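Local coordinates for shikimate 5-dehydrogenase (PDB 2D5C) that catalyses the reversible NADPH-linked reduction of 3-dehydroshikimate to shikimate, a step of chorismate and aromatic amino acid biosynthesis, at the interface of chains A and B. Sequence-based numbering; all coordinates share one arbitrary frame. Chains: chain A/B, shikimate 5-dehydrogenase.

The interface of chains A and B. Residues chain A 55, 88, 90-91, 95; chain B 88, 97, 241-242.
Across the two-fold dimer interface of this shikimate dehydrogenase, the hairpin of strands 86-90 and 93-97 in the substrate-binding domain of chain A meets the same hairpin and helix 229-244 of chain B. A:Val90 crosses B:Leu242 and B:Phe97, each at about a right angle. Its CB and CG1 face B:Leu242 CD2, at 3.5 and 3.9 Å. With CG1 anti to the carbonyl carbon (chi1 -73°), CG2 turns toward the ring and comes 3.6 Å from B:Phe97 CZ; beta-branching thus lets one short side chain serve both neighbours. Within chain B, B:Leu242 CD2 also sits over the centre of the B:Phe97 ring. The flat phenylalanine suits its place by offering this face to one neighbour and its tip to another, A:Phe95, whose CE1 is 3.8 Å from B:Phe97 CZ. Nearer the symmetry axis, A:Leu88 and B:Leu88 touch tip to tip through their CD2 methyls, 4.0 Å apart, an apolar residue well able to meet its own copy. A:Glu91, at the hairpin turn, runs antiparallel past B:Phe97 with its carboxylate nearly perpendicular to the ring (84°); OE1 stands 3.4 Å from B:Phe97 CD2. Glutamate can keep its carboxylate at the ring's margin while its aliphatic CG rests near B:Leu242. Toward the C-terminal end of helix 229-244, both terminal nitrogens of A:Arg55 donate hydrogen bonds to the backbone B:Leu242 O, NH2 at 2.9 Å and NH1 at 3.2 Å, the latter more bent (141° at H). The oxygen lies in the guanidinium plane, whereas both donors stand above the carbonyl plane on the same face. A:Leu88 CD1 lies against one guanidinium face, toward its rim. Arginine suits a helix end, where carbonyl oxygens gather and a positive charge is probably welcome. An alanine here would probably leave the B:Leu242 carbonyl without this forked partner and A:Leu88 CD1 without its flat neighbour.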
# COMPACT_ATOMS: atom_id res chain seq x y z
N ARG A 55 -0.29 6.53 -7.71
CA ARG A 55 -0.14 5.96 -6.37
C ARG A 55 -1.36 5.10 -6.06
O ARG A 55 -1.27 4.12 -5.33
CB ARG A 55 -0.04 7.07 -5.32
CG ARG A 55 -0.23 6.61 -3.89
CD ARG A 55 0.89 5.67 -3.42
NE ARG A 55 0.80 5.45 -1.98
CZ ARG A 55 1.69 4.75 -1.27
NH1 ARG A 55 2.74 4.21 -1.87
NH2 ARG A 55 1.51 4.60 0.04
N LEU A 88 -4.22 0.26 -4.74
CA LEU A 88 -3.01 0.92 -4.23
C LEU A 88 -1.83 0.41 -5.05
O LEU A 88 -1.72 -0.80 -5.27
CB LEU A 88 -2.77 0.57 -2.76
CG LEU A 88 -1.39 0.88 -2.17
CD1 LEU A 88 -1.16 2.38 -2.20
CD2 LEU A 88 -1.30 0.35 -0.73
N VAL A 90 2.23 0.05 -5.20
CA VAL A 90 3.48 0.10 -4.45
C VAL A 90 4.50 -0.78 -5.19
O VAL A 90 4.24 -1.94 -5.48
CB VAL A 90 3.31 -0.42 -3.00
CG1 VAL A 90 2.54 0.60 -2.16
CG2 VAL A 90 2.58 -1.75 -3.02
N GLU A 91 5.65 -0.19 -5.52
CA GLU A 91 6.72 -0.87 -6.25
C GLU A 91 6.24 -1.53 -7.54
O GLU A 91 6.75 -2.58 -7.95
CB GLU A 91 7.42 -1.90 -5.35
CG GLU A 91 8.51 -1.27 -4.50
CD GLU A 91 9.26 -2.25 -3.62
OE1 GLU A 91 9.03 -3.48 -3.74
OE2 GLU A 91 10.10 -1.79 -2.82
N PHE A 95 -2.52 -3.61 -5.36
CA PHE A 95 -3.27 -4.24 -4.26
C PHE A 95 -4.72 -3.75 -4.33
O PHE A 95 -4.97 -2.55 -4.41
CB PHE A 95 -2.67 -3.82 -2.91
CG PHE A 95 -1.27 -4.33 -2.67
CD1 PHE A 95 -0.48 -3.76 -1.67
CD2 PHE A 95 -0.75 -5.39 -3.41
CE1 PHE A 95 0.81 -4.24 -1.42
CE2 PHE A 95 0.54 -5.87 -3.16
CZ PHE A 95 1.32 -5.30 -2.17
N LEU B 88 4.43 -2.59 5.37
CA LEU B 88 3.35 -1.62 5.20
C LEU B 88 2.10 -2.24 5.80
O LEU B 88 1.85 -3.43 5.62
CB LEU B 88 3.11 -1.35 3.71
CG LEU B 88 1.75 -0.72 3.34
CD1 LEU B 88 1.74 0.74 3.77
CD2 LEU B 88 1.54 -0.83 1.82
N PHE B 97 8.29 -5.78 2.01
CA PHE B 97 9.08 -5.37 0.86
C PHE B 97 10.55 -5.31 1.27
O PHE B 97 10.87 -5.39 2.44
CB PHE B 97 8.67 -3.96 0.40
CG PHE B 97 7.21 -3.82 0.05
CD1 PHE B 97 6.27 -3.58 1.05
CD2 PHE B 97 6.79 -3.92 -1.26
CE1 PHE B 97 4.91 -3.44 0.73
CE2 PHE B 97 5.44 -3.78 -1.59
CZ PHE B 97 4.50 -3.54 -0.59
N ARG B 241 8.18 6.36 1.05
CA ARG B 241 7.32 6.51 -0.12
C ARG B 241 6.38 5.31 -0.22
O ARG B 241 5.23 5.44 -0.61
CB ARG B 241 8.13 6.61 -1.41
CG ARG B 241 7.27 7.00 -2.60
CD ARG B 241 8.06 6.97 -3.90
NE ARG B 241 8.54 5.62 -4.20
CZ ARG B 241 9.24 5.30 -5.28
NH1 ARG B 241 9.53 6.23 -6.19
NH2 ARG B 241 9.65 4.05 -5.46
N LEU B 242 6.88 4.14 0.13
CA LEU B 242 6.02 2.96 0.11
C LEU B 242 4.88 3.19 1.08
O LEU B 242 3.73 2.85 0.80
CB LEU B 242 6.79 1.70 0.55
CG LEU B 242 7.45 0.78 -0.48
CD1 LEU B 242 8.17 -0.34 0.25
CD2 LEU B 242 6.40 0.21 -1.43